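Local atomic coordinates of inactive glucansucrase (Lactobacillus reuteri, PDB entry 5JBD), a protein that belongs to glycoside hydrolase family 70, is built round a circularly permuted (beta/alpha)8 barrel and binds a calcium ion. Residues 254-258 and 711-715; 265-271 and 727-731; 298-303 and 812-818. The contacts are given in a common frame with arbitrary orientation. Residue numbers count along the deposited sequence, not the author numbering.

Contact 1: 254-258 and 711-715; sequences ENLNW and DRYNL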
ATOM      1  N   GLU A 254       6.908  19.326   4.151  1.00 26.38           N
ATOM      2  CA  GLU A 254       7.754  18.117   4.192  1.00 27.11           C
ATOM      3  C   GLU A 254       7.567  17.184   2.975  1.00 26.58           C
ATOM      4  O   GLU A 254       8.542  16.591   2.496  1.00 26.25           O
ATOM      5  CB  GLU A 254       7.592  17.362   5.536  1.00 26.98           C
ATOM      6  CG  GLU A 254       8.240  15.973   5.644  1.00 26.94           C
ATOM      7  CD  GLU A 254       9.736  15.926   5.352  1.00 28.16           C
ATOM      8  OE1 GLU A 254      10.414  16.979   5.374  1.00 29.68           O
ATOM      9  OE2 GLU A 254      10.242  14.805   5.099  1.00 27.46           O
ATOM     10  N   ASN A 255       6.347  17.066   2.456  1.00 27.30           N
ATOM     11  CA  ASN A 255       6.121  16.265   1.227  1.00 25.97           C
ATOM     12  C   ASN A 255       6.887  16.841   0.031  1.00 25.76           C
ATOM     13  O   ASN A 255       7.478  16.081  -0.757  1.00 24.57           O
ATOM     14  CB  ASN A 255       4.628  16.155   0.887  1.00 26.93           C
ATOM     15  CG  ASN A 255       3.852  15.347   1.906  1.00 27.18           C
ATOM     16  OD1 ASN A 255       4.383  14.417   2.539  1.00 27.66           O
ATOM     17  ND2 ASN A 255       2.583  15.698   2.072  1.00 26.19           N
ATOM     18  N   LEU A 256       6.899  18.175  -0.073  1.00 24.46           N
ATOM     19  CA  LEU A 256       7.657  18.873  -1.110  1.00 24.67           C
ATOM     20  C   LEU A 256       9.145  18.581  -0.980  1.00 25.61           C
ATOM     21  O   LEU A 256       9.801  18.291  -1.984  1.00 27.49           O
ATOM     22  CB  LEU A 256       7.392  20.383  -1.079  1.00 25.35           C
ATOM     23  CG  LEU A 256       5.967  20.806  -1.409  1.00 24.89           C
ATOM     24  CD1 LEU A 256       5.775  22.289  -1.170  1.00 26.01           C
ATOM     25  CD2 LEU A 256       5.621  20.462  -2.845  1.00 25.29           C
ATOM     26  N   ASN A 257       9.658  18.641   0.249  1.00 26.15           N
ATOM     27  CA  ASN A 257      11.035  18.228   0.566  1.00 26.77           C
ATOM     28  C   ASN A 257      11.331  16.813   0.080  1.00 26.37           C
ATOM     29  O   ASN A 257      12.350  16.567  -0.562  1.00 26.64           O
ATOM     30  CB  ASN A 257      11.283  18.302   2.080  1.00 26.84           C
ATOM     31  CG  ASN A 257      12.753  18.269   2.425  1.00 27.64           C
ATOM     32  OD1 ASN A 257      13.427  19.299   2.382  1.00 27.46           O
ATOM     33  ND2 ASN A 257      13.264  17.090   2.766  1.00 27.07           N
ATOM     34  N   TRP A 258      10.431  15.893   0.408  1.00 25.33           N
ATOM     35  CA  TRP A 258      10.568  14.471   0.069  1.00 24.96           C
ATOM     36  C   TRP A 258      10.551  14.240  -1.444  1.00 23.94           C
ATOM     37  O   TRP A 258      11.354  13.472  -1.985  1.00 22.13           O
ATOM     38  CB  TRP A 258       9.428  13.682   0.724  1.00 25.34           C
ATOM     39  CG  TRP A 258       9.591  12.186   0.773  1.00 25.95           C
ATOM     40  CD1 TRP A 258      10.752  11.472   0.730  1.00 26.22           C
ATOM     41  CD2 TRP A 258       8.543  11.226   0.956  1.00 25.99           C
ATOM     42  NE1 TRP A 258      10.489  10.132   0.849  1.00 25.44           N
ATOM     43  CE2 TRP A 258       9.142   9.956   0.997  1.00 26.21           C
ATOM     44  CE3 TRP A 258       7.159  11.321   1.077  1.00 25.28           C
ATOM     45  CZ2 TRP A 258       8.399   8.781   1.143  1.00 26.03           C
ATOM     46  CZ3 TRP A 258       6.420  10.160   1.242  1.00 26.30           C
ATOM     47  CH2 TRP A 258       7.042   8.906   1.280  1.00 25.27           C
ATOM     48  N   ASP A 711      11.359   4.506   7.611  1.00 33.40           N
ATOM     49  CA  ASP A 711      12.272   5.593   7.234  1.00 33.39           C
ATOM     50  C   ASP A 711      12.073   5.952   5.753  1.00 29.53           C
ATOM     51  O   ASP A 711      12.401   5.163   4.875  1.00 28.74           O
ATOM     52  CB  ASP A 711      13.740   5.185   7.516  1.00 33.22           C
ATOM     53  CG  ASP A 711      14.719   6.354   7.437  1.00 35.34           C
ATOM     54  OD1 ASP A 711      14.519   7.294   6.624  1.00 33.33           O
ATOM     55  OD2 ASP A 711      15.720   6.351   8.208  1.00 32.74           O
ATOM     56  N   ARG A 712      11.548   7.154   5.510  1.00 28.35           N
ATOM     57  CA  ARG A 712      11.197   7.634   4.163  1.00 27.64           C
ATOM     58  C   ARG A 712      12.402   8.053   3.317  1.00 27.35           C
ATOM     59  O   ARG A 712      12.277   8.202   2.099  1.00 29.28           O
ATOM     60  CB  ARG A 712      10.270   8.840   4.256  1.00 27.83           C
ATOM     61  CG  ARG A 712       8.850   8.542   4.702  1.00 27.14           C
ATOM     62  CD  ARG A 712       8.075   9.849   4.708  1.00 28.18           C
ATOM     63  NE  ARG A 712       6.631   9.690   4.829  1.00 28.52           N
ATOM     64  CZ  ARG A 712       5.750  10.689   4.701  1.00 29.05           C
ATOM     65  NH1 ARG A 712       6.152  11.936   4.459  1.00 29.19           N
ATOM     66  NH2 ARG A 712       4.455  10.432   4.820  1.00 29.90           N
ATOM     67  N   TYR A 713      13.557   8.245   3.950  1.00 27.95           N
ATOM     68  CA  TYR A 713      14.756   8.696   3.250  1.00 27.88           C
ATOM     69  C   TYR A 713      15.859   7.656   3.113  1.00 29.42           C
ATOM     70  O   TYR A 713      16.720   7.822   2.258  1.00 33.03           O
ATOM     71  CB  TYR A 713      15.311   9.949   3.930  1.00 27.87           C
ATOM     72  CG  TYR A 713      14.399  11.140   3.770  1.00 26.22           C
ATOM     73  CD1 TYR A 713      13.377  11.397   4.686  1.00 25.22           C
ATOM     74  CD2 TYR A 713      14.535  12.003   2.690  1.00 26.40           C
ATOM     75  CE1 TYR A 713      12.531  12.488   4.527  1.00 24.47           C
ATOM     76  CE2 TYR A 713      13.691  13.101   2.532  1.00 26.04           C
ATOM     77  CZ  TYR A 713      12.694  13.338   3.452  1.00 24.02           C
ATOM     78  OH  TYR A 713      11.871  14.430   3.265  1.00 25.35           O
ATOM     79  N   ASN A 714      15.857   6.617   3.944  1.00 28.84           N
ATOM     80  CA  ASN A 714      16.861   5.560   3.846  1.00 29.96           C
ATOM     81  C   ASN A 714      16.320   4.524   2.874  1.00 27.66           C
ATOM     82  O   ASN A 714      15.435   3.749   3.229  1.00 28.00           O
ATOM     83  CB  ASN A 714      17.133   4.949   5.239  1.00 30.94           C
ATOM     84  CG  ASN A 714      18.250   3.912   5.240  1.00 32.94           C
ATOM     85  OD1 ASN A 714      18.552   3.277   4.226  1.00 33.66           O
ATOM     86  ND2 ASN A 714      18.895   3.759   6.393  1.00 35.59           N
ATOM     87  N   LEU A 715      16.882   4.480   1.664  1.00 27.85           N
ATOM     88  CA  LEU A 715      16.492   3.476   0.657  1.00 28.07           C
ATOM     89  C   LEU A 715      17.414   2.243   0.628  1.00 29.15           C
ATOM     90  O   LEU A 715      17.530   1.563  -0.394  1.00 27.77           O
ATOM     91  CB  LEU A 715      16.349   4.104  -0.748  1.00 29.26           C
ATOM     92  CG  LEU A 715      15.171   5.060  -1.084  1.00 30.68           C
ATOM     93  CD1 LEU A 715      14.671   5.803   0.131  1.00 31.00           C
ATOM     94  CD2 LEU A 715      15.367   6.030  -2.255  1.00 30.28           C
TER
HETATM   95  O   HOH W   1       8.648  12.910   3.932  1.00 36.28           O
HETATM   96  O   HOH W   2       3.002  12.766   3.953  1.00 23.27           O
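The loop 711-715 meets helix 254-258 mainly through the side chains of Trp258, Arg712 and Tyr713. Trp258 takes a t chi1 that swings its indole beyond the helix to the loop, where NE1 donates to Arg712 O (2.9 Å). Arg712 leaves its backbone in m and then stays nearly fully extended, so the side chain lies along the indole: CD sits 3.6 Å over the centroid of the six-membered ring, and the guanidinium stacks flat, 4.2 Å between centres with planes at 6°. A long, flat-ended cation suits that broad surface. Tyr713, with chi1 m, reaches back so that its hydroxyl donates to Glu254 OE2 (very short, 2.5 Å) and accepts from Asn257 ND2 (3.0 Å), while its face receives the edge of Trp258. Water 1 links Glu254 OE2 to Arg712 NH1, water 2 Asn255 OD1 to Arg712 NH2. The amides are engaged elsewhere too, Asn255 with Asn246 and Asn257 with Tyr804. Asp711 OD1 shapes the loop as an Asx turn, accepting from Tyr713 N. The contact is buried: Phe261 and Tyr695 extend the aromatic cluster, and Leu256 of helix 249-263 packs on Gln295 and Leu299 of helix 291-304.

Contact 2: 265-271 and 727-731; sequences YGKLMGY and GEELA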
ATOM      1  N   TYR A 265      17.633  12.054  -6.264  1.00 25.84           N
ATOM      2  CA  TYR A 265      18.164  11.065  -5.299  1.00 26.97           C
ATOM      3  C   TYR A 265      19.681  10.827  -5.375  1.00 29.13           C
ATOM      4  O   TYR A 265      20.409  11.032  -4.383  1.00 29.64           O
ATOM      5  CB  TYR A 265      17.402   9.733  -5.407  1.00 27.17           C
ATOM      6  CG  TYR A 265      17.929   8.673  -4.465  1.00 26.81           C
ATOM      7  CD1 TYR A 265      17.711   8.771  -3.094  1.00 27.84           C
ATOM      8  CD2 TYR A 265      18.677   7.600  -4.935  1.00 27.30           C
ATOM      9  CE1 TYR A 265      18.215   7.831  -2.213  1.00 27.43           C
ATOM     10  CE2 TYR A 265      19.163   6.630  -4.063  1.00 28.08           C
ATOM     11  CZ  TYR A 265      18.922   6.754  -2.704  1.00 28.28           C
ATOM     12  OH  TYR A 265      19.432   5.839  -1.819  1.00 28.97           O
ATOM     13  N   GLY A 266      20.162  10.381  -6.528  1.00 30.33           N
ATOM     14  CA  GLY A 266      21.583  10.059  -6.680  1.00 31.61           C
ATOM     15  C   GLY A 266      22.500  11.260  -6.422  1.00 34.12           C
ATOM     16  O   GLY A 266      23.506  11.148  -5.704  1.00 31.37           O
ATOM     17  N   LYS A 267      22.152  12.407  -7.010  1.00 35.55           N
ATOM     18  CA  LYS A 267      22.942  13.639  -6.832  1.00 37.20           C
ATOM     19  C   LYS A 267      23.047  14.013  -5.366  1.00 35.32           C
ATOM     20  O   LYS A 267      24.115  14.332  -4.891  1.00 35.52           O
ATOM     21  CB  LYS A 267      22.344  14.808  -7.620  1.00 40.41           C
ATOM     22  CG  LYS A 267      22.649  14.712  -9.099  1.00 45.52           C
ATOM     23  CD  LYS A 267      22.314  15.932  -9.918  1.00 50.43           C
ATOM     24  CE  LYS A 267      22.911  15.816 -11.326  1.00 51.94           C
ATOM     25  NZ  LYS A 267      22.428  16.860 -12.267  1.00 52.30           N
ATOM     26  N   LEU A 268      21.927  13.935  -4.661  1.00 33.80           N
ATOM     27  CA  LEU A 268      21.874  14.337  -3.267  1.00 33.80           C
ATOM     28  C   LEU A 268      22.542  13.359  -2.293  1.00 34.04           C
ATOM     29  O   LEU A 268      22.956  13.768  -1.215  1.00 33.47           O
ATOM     30  CB  LEU A 268      20.428  14.579  -2.853  1.00 32.34           C
ATOM     31  CG  LEU A 268      19.767  15.775  -3.534  1.00 32.14           C
ATOM     32  CD1 LEU A 268      18.305  15.819  -3.152  1.00 31.39           C
ATOM     33  CD2 LEU A 268      20.481  17.080  -3.175  1.00 33.38           C
ATOM     34  N   MET A 269      22.655  12.086  -2.674  1.00 33.29           N
ATOM     35  CA  MET A 269      23.345  11.080  -1.842  1.00 32.56           C
ATOM     36  C   MET A 269      24.823  10.915  -2.180  1.00 32.98           C
ATOM     37  O   MET A 269      25.545  10.245  -1.449  1.00 33.37           O
ATOM     38  CB  MET A 269      22.659   9.716  -1.978  1.00 32.25           C
ATOM     39  CG  MET A 269      21.263   9.661  -1.372  1.00 31.02           C
ATOM     40  SD  MET A 269      21.186  10.106   0.382  1.00 32.58           S
ATOM     41  CE  MET A 269      22.227   8.821   1.087  1.00 34.65           C
ATOM     42  N   GLY A 270      25.278  11.530  -3.270  1.00 33.04           N
ATOM     43  CA  GLY A 270      26.613  11.273  -3.793  1.00 34.19           C
ATOM     44  C   GLY A 270      26.749   9.882  -4.402  1.00 34.15           C
ATOM     45  O   GLY A 270      27.848   9.340  -4.485  1.00 32.94           O
ATOM     46  N   TYR A 271      25.630   9.320  -4.861  1.00 34.10           N
ATOM     47  CA  TYR A 271      25.630   8.057  -5.581  1.00 33.59           C
ATOM     48  C   TYR A 271      25.684   8.395  -7.088  1.00 33.30           C
ATOM     49  O   TYR A 271      26.117   9.495  -7.460  1.00 32.74           O
ATOM     50  CB  TYR A 271      24.389   7.248  -5.205  1.00 33.14           C
ATOM     51  CG  TYR A 271      24.263   6.829  -3.749  1.00 33.54           C
ATOM     52  CD1 TYR A 271      25.362   6.805  -2.884  1.00 35.04           C
ATOM     53  CD2 TYR A 271      23.044   6.405  -3.251  1.00 31.86           C
ATOM     54  CE1 TYR A 271      25.226   6.411  -1.567  1.00 36.04           C
ATOM     55  CE2 TYR A 271      22.904   5.998  -1.939  1.00 32.61           C
ATOM     56  CZ  TYR A 271      23.998   5.995  -1.099  1.00 33.79           C
ATOM     57  OH  TYR A 271      23.858   5.596   0.209  1.00 34.47           O
ATOM     58  N   GLY A 727      20.730   1.604  -1.686  1.00 28.53           N
ATOM     59  CA  GLY A 727      20.536   2.891  -2.330  1.00 28.11           C
ATOM     60  C   GLY A 727      21.524   3.123  -3.460  1.00 29.73           C
ATOM     61  O   GLY A 727      21.161   3.696  -4.498  1.00 27.15           O
ATOM     62  N   GLU A 728      22.771   2.682  -3.260  1.00 29.08           N
ATOM     63  CA  GLU A 728      23.806   2.801  -4.293  1.00 31.20           C
ATOM     64  C   GLU A 728      23.419   1.989  -5.525  1.00 29.01           C
ATOM     65  O   GLU A 728      23.568   2.439  -6.659  1.00 28.23           O
ATOM     66  CB  GLU A 728      25.178   2.302  -3.803  1.00 34.00           C
ATOM     67  CG  GLU A 728      26.332   2.966  -4.485  1.00 38.83           C
ATOM     68  CD  GLU A 728      27.680   2.499  -3.959  1.00 46.13           C
ATOM     69  OE1 GLU A 728      27.945   2.599  -2.738  1.00 49.02           O
ATOM     70  OE2 GLU A 728      28.475   2.032  -4.781  1.00 48.29           O
ATOM     71  N   GLU A 729      22.944   0.774  -5.287  1.00 28.87           N
ATOM     72  CA  GLU A 729      22.462  -0.088  -6.375  1.00 27.62           C
ATOM     73  C   GLU A 729      21.268   0.557  -7.112  1.00 27.81           C
ATOM     74  O   GLU A 729      21.262   0.623  -8.339  1.00 26.46           O
ATOM     75  CB  GLU A 729      22.105  -1.468  -5.832  1.00 28.56           C
ATOM     76  CG  GLU A 729      23.319  -2.348  -5.545  1.00 29.20           C
ATOM     77  CD  GLU A 729      22.996  -3.603  -4.759  1.00 29.74           C
ATOM     78  OE1 GLU A 729      21.879  -3.701  -4.184  1.00 27.25           O
ATOM     79  OE2 GLU A 729      23.875  -4.502  -4.696  1.00 28.86           O
ATOM     80  N   LEU A 730      20.300   1.067  -6.347  1.00 28.28           N
ATOM     81  CA  LEU A 730      19.151   1.784  -6.911  1.00 27.56           C
ATOM     82  C   LEU A 730      19.585   2.910  -7.863  1.00 27.69           C
ATOM     83  O   LEU A 730      19.102   3.001  -8.999  1.00 26.38           O
ATOM     84  CB  LEU A 730      18.258   2.356  -5.804  1.00 27.47           C
ATOM     85  CG  LEU A 730      17.082   3.254  -6.237  1.00 27.54           C
ATOM     86  CD1 LEU A 730      16.176   2.549  -7.234  1.00 27.30           C
ATOM     87  CD2 LEU A 730      16.270   3.691  -5.035  1.00 26.45           C
ATOM     88  N   ALA A 731      20.507   3.755  -7.410  1.00 26.81           N
ATOM     89  CA  ALA A 731      20.978   4.864  -8.248  1.00 27.17           C
ATOM     90  C   ALA A 731      21.648   4.396  -9.542  1.00 27.96           C
ATOM     91  O   ALA A 731      21.430   4.990 -10.606  1.00 27.48           O
ATOM     92  CB  ALA A 731      21.917   5.770  -7.468  1.00 27.29           C
TER
HETATM   93  O   HOH W   3      23.811   2.276  -0.516  1.00 33.78           O
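Close van der Waals packing dominates where 265-271 meets the start of helix 727-739. Tyr265 and Tyr271 supply nearly all of what 265-271 buries here. Tyr265 lays its hydroxyl against Gly727, OH to CA 3.2 Å, and its CE2 lies 4.2 Å from Leu730 CD2. Tyr271 holds one ring face over Glu728 CA and brings CB to 3.7 Å from Ala731 CB, with CD2 3.5 Å from Gly727 O. Small residues make this closeness possible. A CB on Gly727 would clash with Tyr265 OH, and Gly266 and Ala731, with CA atoms only 5.5 Å apart, leave little bulk between the backbones. The short segment axes approach to 10.1 Å at 134°. Polar contact across the interface is slight: water 3 accepts from Glu728 N (3.0 Å) and is weakly bonded to Tyr271 OH (3.4 Å). Backbone bonding brings Tyr271 into place. Gly270, at positive phi, ends helix 265-269 in a Schellman motif, with Tyr271 N to Gly266 O at 2.9 Å and a weak Gly270 N to Lys267 O bond. This is consistent with neighbouring elements round a (beta/alpha)8 barrel, for the two helices precede strands 279-282 and 743-748, which are adjacent in the parallel sheet.

Contact 3: 298-303 and 812-818; sequences QLMNDM and YPDLFTT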
ATOM      1  N   GLN A 298       2.517  21.459  -8.694  1.00 24.62           N
ATOM      2  CA  GLN A 298       3.132  22.800  -8.648  1.00 26.56           C
ATOM      3  C   GLN A 298       4.658  22.719  -8.607  1.00 26.49           C
ATOM      4  O   GLN A 298       5.333  23.446  -9.342  1.00 25.84           O
ATOM      5  CB  GLN A 298       2.606  23.589  -7.459  1.00 26.97           C
ATOM      6  CG  GLN A 298       3.016  25.054  -7.465  1.00 28.37           C
ATOM      7  CD  GLN A 298       2.615  25.784  -6.200  1.00 28.88           C
ATOM      8  OE1 GLN A 298       1.853  25.259  -5.374  1.00 27.05           O
ATOM      9  NE2 GLN A 298       3.130  27.014  -6.037  1.00 29.95           N
ATOM     10  N   LEU A 299       5.187  21.833  -7.762  1.00 26.06           N
ATOM     11  CA  LEU A 299       6.640  21.619  -7.654  1.00 26.58           C
ATOM     12  C   LEU A 299       7.235  21.188  -8.972  1.00 27.33           C
ATOM     13  O   LEU A 299       8.227  21.744  -9.433  1.00 28.55           O
ATOM     14  CB  LEU A 299       6.981  20.560  -6.590  1.00 26.57           C
ATOM     15  CG  LEU A 299       8.462  20.164  -6.422  1.00 27.63           C
ATOM     16  CD1 LEU A 299       9.289  21.351  -5.944  1.00 28.61           C
ATOM     17  CD2 LEU A 299       8.637  18.996  -5.465  1.00 27.50           C
ATOM     18  N   MET A 300       6.642  20.160  -9.561  1.00 28.35           N
ATOM     19  CA  MET A 300       7.175  19.603 -10.796  1.00 28.72           C
ATOM     20  C   MET A 300       7.055  20.593 -11.962  1.00 27.06           C
ATOM     21  O   MET A 300       7.945  20.645 -12.806  1.00 27.53           O
ATOM     22  CB  MET A 300       6.546  18.235 -11.070  1.00 30.64           C
ATOM     23  CG  MET A 300       7.025  17.205 -10.029  1.00 32.58           C
ATOM     24  SD  MET A 300       6.271  15.592 -10.179  1.00 38.15           S
ATOM     25  CE  MET A 300       7.039  15.104 -11.716  1.00 38.51           C
ATOM     26  N   ASN A 301       6.016  21.425 -11.964  1.00 25.90           N
ATOM     27  CA  ASN A 301       5.923  22.532 -12.936  1.00 28.10           C
ATOM     28  C   ASN A 301       6.968  23.637 -12.685  1.00 27.61           C
ATOM     29  O   ASN A 301       7.556  24.169 -13.632  1.00 26.85           O
ATOM     30  CB  ASN A 301       4.509  23.136 -12.990  1.00 28.54           C
ATOM     31  CG  ASN A 301       4.340  24.134 -14.130  1.00 29.79           C
ATOM     32  OD1 ASN A 301       4.788  23.894 -15.254  1.00 27.22           O
ATOM     33  ND2 ASN A 301       3.713  25.269 -13.839  1.00 31.56           N
ATOM     34  N   ASP A 302       7.190  23.986 -11.428  1.00 27.66           N
ATOM     35  CA  ASP A 302       8.260  24.943 -11.081  1.00 28.66           C
ATOM     36  C   ASP A 302       9.639  24.461 -11.524  1.00 29.16           C
ATOM     37  O   ASP A 302      10.425  25.230 -12.084  1.00 30.38           O
ATOM     38  CB  ASP A 302       8.272  25.196  -9.570  1.00 27.95           C
ATOM     39  CG  ASP A 302       7.148  26.097  -9.121  1.00 28.87           C
ATOM     40  OD1 ASP A 302       6.405  26.624  -9.988  1.00 29.11           O
ATOM     41  OD2 ASP A 302       7.009  26.266  -7.886  1.00 29.04           O
ATOM     42  N   MET A 303       9.916  23.185 -11.263  1.00 29.22           N
ATOM     43  CA  MET A 303      11.227  22.602 -11.535  1.00 30.34           C
ATOM     44  C   MET A 303      11.454  22.349 -13.026  1.00 29.39           C
ATOM     45  O   MET A 303      12.550  22.592 -13.534  1.00 30.02           O
ATOM     46  CB  MET A 303      11.401  21.284 -10.760  1.00 31.17           C
ATOM     47  CG  MET A 303      11.548  21.427  -9.241  1.00 31.63           C
ATOM     48  SD  MET A 303      11.503  19.818  -8.387  1.00 33.10           S
ATOM     49  CE  MET A 303      13.094  19.175  -8.911  1.00 33.42           C
ATOM     50  N   TYR A 812      11.896  28.699  -5.567  1.00 32.03           N
ATOM     51  CA  TYR A 812      10.475  28.575  -5.926  1.00 30.99           C
ATOM     52  C   TYR A 812       9.592  29.103  -4.797  1.00 31.72           C
ATOM     53  O   TYR A 812       8.811  28.343  -4.210  1.00 29.64           O
ATOM     54  CB  TYR A 812      10.120  27.111  -6.242  1.00 29.92           C
ATOM     55  CG  TYR A 812      11.114  26.389  -7.136  1.00 29.08           C
ATOM     56  CD1 TYR A 812      11.392  26.843  -8.419  1.00 29.23           C
ATOM     57  CD2 TYR A 812      11.791  25.250  -6.684  1.00 29.42           C
ATOM     58  CE1 TYR A 812      12.295  26.171  -9.238  1.00 29.77           C
ATOM     59  CE2 TYR A 812      12.693  24.574  -7.495  1.00 28.90           C
ATOM     60  CZ  TYR A 812      12.940  25.033  -8.763  1.00 28.84           C
ATOM     61  OH  TYR A 812      13.845  24.361  -9.546  1.00 29.13           O
ATOM     62  N   PRO A 813       9.677  30.421  -4.512  1.00 32.44           N
ATOM     63  CA  PRO A 813       8.946  30.980  -3.358  1.00 33.44           C
ATOM     64  C   PRO A 813       7.417  30.791  -3.412  1.00 32.81           C
ATOM     65  O   PRO A 813       6.773  30.728  -2.359  1.00 32.69           O
ATOM     66  CB  PRO A 813       9.328  32.472  -3.371  1.00 35.17           C
ATOM     67  CG  PRO A 813       9.836  32.741  -4.754  1.00 35.68           C
ATOM     68  CD  PRO A 813      10.433  31.454  -5.245  1.00 34.19           C
ATOM     69  N   ASP A 814       6.859  30.690  -4.621  1.00 32.86           N
ATOM     70  CA  ASP A 814       5.416  30.406  -4.821  1.00 32.46           C
ATOM     71  C   ASP A 814       4.903  29.148  -4.087  1.00 32.02           C
ATOM     72  O   ASP A 814       3.732  29.087  -3.687  1.00 29.31           O
ATOM     73  CB  ASP A 814       5.079  30.316  -6.325  1.00 32.75           C
ATOM     74  CG  ASP A 814       5.937  29.287  -7.054  1.00 32.37           C
ATOM     75  OD1 ASP A 814       7.115  29.579  -7.350  1.00 32.40           O
ATOM     76  OD2 ASP A 814       5.447  28.179  -7.294  1.00 30.44           O
ATOM     77  N   LEU A 815       5.785  28.164  -3.894  1.00 31.17           N
ATOM     78  CA  LEU A 815       5.448  26.957  -3.144  1.00 31.42           C
ATOM     79  C   LEU A 815       4.894  27.258  -1.757  1.00 30.95           C
ATOM     80  O   LEU A 815       4.042  26.515  -1.258  1.00 28.80           O
ATOM     81  CB  LEU A 815       6.675  26.034  -3.003  1.00 31.74           C
ATOM     82  CG  LEU A 815       7.190  25.370  -4.283  1.00 31.38           C
ATOM     83  CD1 LEU A 815       8.441  24.560  -3.990  1.00 31.60           C
ATOM     84  CD2 LEU A 815       6.117  24.502  -4.908  1.00 31.28           C
ATOM     85  N   PHE A 816       5.410  28.320  -1.132  1.00 31.50           N
ATOM     86  CA  PHE A 816       5.088  28.658   0.247  1.00 32.31           C
ATOM     87  C   PHE A 816       4.272  29.947   0.385  1.00 32.68           C
ATOM     88  O   PHE A 816       4.106  30.461   1.500  1.00 31.58           O
ATOM     89  CB  PHE A 816       6.397  28.682   1.064  1.00 32.40           C
ATOM     90  CG  PHE A 816       7.221  27.430   0.867  1.00 31.05           C
ATOM     91  CD1 PHE A 816       6.789  26.221   1.381  1.00 30.03           C
ATOM     92  CD2 PHE A 816       8.383  27.450   0.106  1.00 31.22           C
ATOM     93  CE1 PHE A 816       7.509  25.056   1.167  1.00 29.30           C
ATOM     94  CE2 PHE A 816       9.112  26.287  -0.103  1.00 30.14           C
ATOM     95  CZ  PHE A 816       8.675  25.090   0.431  1.00 29.55           C
ATOM     96  N   THR A 817       3.739  30.447  -0.734  1.00 32.40           N
ATOM     97  CA  THR A 817       2.702  31.500  -0.698  1.00 33.52           C
ATOM     98  C   THR A 817       1.357  31.079  -1.316  1.00 32.27           C
ATOM     99  O   THR A 817       0.349  31.705  -1.042  1.00 34.89           O
ATOM    100  CB  THR A 817       3.188  32.805  -1.360  1.00 34.41           C
ATOM    101  OG1 THR A 817       3.559  32.559  -2.717  1.00 33.64           O
ATOM    102  CG2 THR A 817       4.380  33.375  -0.602  1.00 36.76           C
ATOM    103  N   THR A 818       1.335  30.031  -2.137  1.00 31.82           N
ATOM    104  CA  THR A 818       0.085  29.531  -2.710  1.00 30.35           C
ATOM    105  C   THR A 818      -0.767  28.909  -1.622  1.00 29.59           C
ATOM    106  O   THR A 818      -0.334  27.960  -0.958  1.00 27.77           O
ATOM    107  CB  THR A 818       0.373  28.495  -3.783  1.00 30.49           C
ATOM    108  OG1 THR A 818       1.136  29.123  -4.815  1.00 29.61           O
ATOM    109  CG2 THR A 818      -0.939  27.898  -4.369  1.00 30.72           C
TER
HETATM  110  O   HOH W   4       2.081  25.081  -2.574  1.00 21.76           O
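Gln298 carries most of the polar exchange between helix 298-303 and the turn 812-818, and its extended side chain uses both ends of the amide. NE2 donates to Asp814 OD2 (2.9 Å) and, weakly, to Asp814 O (3.2 Å); OE1 accepts from water 4 (2.8 Å), whose other proton goes to Leu815 O (2.8 Å). A residue with a donor and an acceptor on one flat tip suits this position. Asp814 O is a crowded acceptor, since Thr818 OG1 (2.8 Å), Thr818 N (3.0 Å) and Thr817 N (3.3 Å) also donate to it, tying down the end of the turn. Leu815 N is satisfied by Tyr812 O at 3.0 Å, as expected for a 3-10 turn. The two acids meet closely, Asp302 OD2 to Asp814 OD2 being 2.5 Å, which suggests that one carboxyl group holds a proton. Apolar parts fill the rest: Asp302 CB lies over the face of Tyr812, 4.1 Å from its centroid, Met303 CG is 3.8 Å from Tyr812 CE2, and Leu299 CD1 is 3.9 Å from Leu815 CD1. The turn follows helix 805-811, against which Phe816 packs, while Leu299 and Met303 of helix 291-304, the one after barrel strand 279-282, pack against helix 249-263; Leu299 also reaches Leu808 on helix 805-811.

From the N terminus the chain passes 254-258, 265-271 and 298-303 in turn, and much later meets their partners in the same order. Contact 1 therefore closes a loop of 452 residues at 711-715, contact 2 one of 455 at 727-731, and contact 3 one of 508 at 812-818; every pair crosses and none nests. Together they tie helices flanking 279-282, the barrel strand first in the chain, to the segments leading up to strand 743-748 and, for contact 3, to the turn after helix 805-811, consistent with the circular permutation, which sets the chain's first barrel strand beside its last. Leu715 bridges contacts 1 and 2; Leu256 joins contact 1 to contact 3. Contacts 2 and 3 do not touch.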